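Long-range contact in putative molybdenum cofactor biosynthesis protein (Corynebacterium diphtheriae, PDB 2G2C), which is of unknown function but probably takes part in molybdenum cofactor biosynthesis, and may bind molybdopterin: residues A9-S14 against I73-G78. Residues are numbered along the deposited sequence; the frame is centred on the assembly and turned at random.
Sequences AIIVVS and IITAGG
Ile11, Ile74 and Ala76 each use both N and O in the four backbone hydrogen bonds that join the parallel strands 9-13 and 73-76. Ile11 N reaches Ile74 O at 3.0 Å, and Ile11 O accepts from Ala76 N at 2.9 Å with an N-H...O angle of 148°. Ala76 O receives Val13 N at 2.8 Å in an almost straight bond, while Ile74 N donates to Ala9 O. The other edge of strand 9-13 bonds strand 42-51 through Ile10 and Val12, inside the sheet. Thr75 CA adds a C-H...O contact to the already bonded Ile11 O, 3.1 Å.

Side chains meet on both faces, some in register and one pair diagonally. The diagonal pair, Ile11 and Ile73, cross at a slant, the CD1 tip of Ile11 3.7 Å from Ile73 CG2; Thr75 turns its methyl to Ile11 CB. With chi1 at 64°, Thr75 OG1 sits between its N and carbonyl carbon and bonds Asn138 ND2 on the next strand. Helix 55-67 packs over Ala9, Ile11 and Ile73. On the other face Ile10 and Ile74 lie side by side, CG1 to CG2 3.9 Å, beneath helix 26-34.

Where strand 73-76 has ended, Gly77 O lies 3.7 Å from Val13 CB. A CB on Gly77 would collide with Val13 O and, with phi at 107°, press on the carbonyl of Ala76. In this alpha/beta/alpha sandwich of the molybdopterin-binding family, the bonds satisfy N-H of Ile11, Val13, Ile74 and Ala76 and carbonyls of Ala9, Ile11, Ile74 and Ala76; strand 9-13 leads through N-cap Ser14 into helix 15-19, strand 73-76 into a glycine loop, Gly77 close to a bound sodium ion.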
ATOM      1  N   ALA A   9       6.426  -4.626  -1.828  1.00 11.20           N
ATOM      2  CA  ALA A   9       7.079  -3.723  -0.869  1.00 11.35           C
ATOM      3  C   ALA A   9       6.093  -3.243   0.152  1.00 11.90           C
ATOM      4  O   ALA A   9       4.915  -2.930  -0.172  1.00 12.51           O
ATOM      5  CB  ALA A   9       7.734  -2.508  -1.575  1.00 11.89           C
ATOM      6  N   ILE A  10       6.577  -3.146   1.379  1.00 11.06           N
ATOM      7  CA  ILE A  10       5.778  -2.550   2.459  1.00 11.35           C
ATOM      8  C   ILE A  10       6.399  -1.225   2.891  1.00 12.21           C
ATOM      9  O   ILE A  10       7.647  -1.140   3.059  1.00 12.09           O
ATOM     10  CB  ILE A  10       5.675  -3.511   3.674  1.00 11.33           C
ATOM     11  CG1 ILE A  10       4.892  -4.783   3.256  1.00 10.58           C
ATOM     12  CG2 ILE A  10       5.147  -2.760   4.941  1.00 11.61           C
ATOM     13  CD1 ILE A  10       4.964  -5.929   4.256  1.00 11.82           C
ATOM     14  N   ILE A  11       5.544  -0.217   3.065  1.00 10.41           N
ATOM     15  CA  ILE A  11       6.007   1.106   3.537  1.00 10.84           C
ATOM     16  C   ILE A  11       5.146   1.525   4.710  1.00 11.01           C
ATOM     17  O   ILE A  11       3.950   1.797   4.547  1.00 11.50           O
ATOM     18  CB  ILE A  11       5.903   2.171   2.413  1.00 10.31           C
ATOM     19  CG1 ILE A  11       6.786   1.730   1.234  1.00 12.51           C
ATOM     20  CG2 ILE A  11       6.272   3.539   2.956  1.00 11.75           C
ATOM     21  CD1 ILE A  11       6.513   2.498  -0.101  1.00 12.15           C
ATOM     22  N   VAL A  12       5.730   1.487   5.908  1.00 11.72           N
ATOM     23  CA  VAL A  12       4.973   1.895   7.078  1.00 11.44           C
ATOM     24  C   VAL A  12       5.275   3.377   7.349  1.00 11.82           C
ATOM     25  O   VAL A  12       6.420   3.771   7.460  1.00 12.77           O
ATOM     26  CB  VAL A  12       5.324   1.004   8.299  1.00 11.83           C
ATOM     27  CG1 VAL A  12       4.728   1.573   9.558  1.00 12.11           C
ATOM     28  CG2 VAL A  12       4.852  -0.428   8.047  1.00 13.67           C
ATOM     29  N   VAL A  13       4.224   4.182   7.423  1.00 11.90           N
ATOM     30  CA  VAL A  13       4.367   5.627   7.478  1.00 12.36           C
ATOM     31  C   VAL A  13       3.953   6.073   8.893  1.00 13.24           C
ATOM     32  O   VAL A  13       2.758   6.004   9.258  1.00 13.49           O
ATOM     33  CB  VAL A  13       3.471   6.309   6.391  1.00 12.32           C
ATOM     34  CG1 VAL A  13       3.623   7.835   6.405  1.00 14.34           C
ATOM     35  CG2 VAL A  13       3.745   5.714   4.970  1.00 12.94           C
ATOM     36  N   SER A  14       4.942   6.489   9.686  1.00 13.72           N
ATOM     37  CA  SER A  14       4.682   6.802  11.101  1.00 14.60           C
ATOM     38  C   SER A  14       5.871   7.450  11.743  1.00 15.01           C
ATOM     39  O   SER A  14       6.944   6.876  11.733  1.00 15.42           O
ATOM     40  CB  SER A  14       4.430   5.499  11.875  1.00 15.90           C
ATOM     41  OG  SER A  14       4.405   5.726  13.303  1.00 16.83           O
ATOM     42  N   ILE A  73       2.743  -2.592  -3.916  1.00 10.26           N
ATOM     43  CA  ILE A  73       3.253  -1.762  -2.848  1.00 10.72           C
ATOM     44  C   ILE A  73       2.106  -1.469  -1.936  1.00 11.31           C
ATOM     45  O   ILE A  73       1.064  -0.976  -2.400  1.00 10.94           O
ATOM     46  CB  ILE A  73       3.812  -0.425  -3.417  1.00 10.62           C
ATOM     47  CG1 ILE A  73       4.989  -0.720  -4.358  1.00 11.75           C
ATOM     48  CG2 ILE A  73       4.214   0.503  -2.267  1.00 11.72           C
ATOM     49  CD1 ILE A  73       5.575   0.512  -5.089  1.00 12.31           C
ATOM     50  N   ILE A  74       2.270  -1.790  -0.652  1.00 10.62           N
ATOM     51  CA  ILE A  74       1.208  -1.473   0.317  1.00 10.52           C
ATOM     52  C   ILE A  74       1.807  -0.538   1.379  1.00 11.29           C
ATOM     53  O   ILE A  74       2.875  -0.816   1.913  1.00 10.96           O
ATOM     54  CB  ILE A  74       0.557  -2.738   0.904  1.00 11.15           C
ATOM     55  CG1 ILE A  74      -0.628  -2.330   1.828  1.00 12.74           C
ATOM     56  CG2 ILE A  74       1.577  -3.595   1.611  1.00 13.26           C
ATOM     57  CD1 ILE A  74      -1.732  -3.396   1.941  1.00 14.97           C
ATOM     58  N   THR A  75       1.125   0.583   1.624  1.00 10.95           N
ATOM     59  CA  THR A  75       1.542   1.530   2.657  1.00 11.26           C
ATOM     60  C   THR A  75       0.582   1.366   3.845  1.00 11.76           C
ATOM     61  O   THR A  75      -0.580   0.948   3.683  1.00 11.36           O
ATOM     62  CB  THR A  75       1.489   2.998   2.169  1.00 12.14           C
ATOM     63  OG1 THR A  75       0.137   3.389   1.856  1.00 12.43           O
ATOM     64  CG2 THR A  75       2.358   3.170   0.898  1.00 11.92           C
ATOM     65  N   ALA A  76       1.061   1.731   5.032  1.00 10.67           N
ATOM     66  CA  ALA A  76       0.202   1.708   6.221  1.00 10.36           C
ATOM     67  C   ALA A  76       0.440   2.997   6.936  1.00 10.53           C
ATOM     68  O   ALA A  76       1.562   3.213   7.406  1.00 11.89           O
ATOM     69  CB  ALA A  76       0.572   0.485   7.120  1.00 10.43           C
ATOM     70  N   GLY A  77      -0.596   3.840   7.045  1.00 11.22           N
ATOM     71  CA  GLY A  77      -0.466   5.079   7.758  1.00 12.12           C
ATOM     72  C   GLY A  77      -0.409   6.322   6.891  1.00 11.21           C
ATOM     73  O   GLY A  77      -0.204   6.261   5.670  1.00 11.54           O
ATOM     74  N   GLY A  78      -0.583   7.454   7.562  1.00 11.22           N
ATOM     75  CA  GLY A  78      -0.489   8.762   6.897  1.00 11.55           C
ATOM     76  C   GLY A  78      -1.680   9.137   6.036  1.00 11.51           C
ATOM     77  O   GLY A  78      -1.567   9.979   5.145  1.00 11.21           O
TER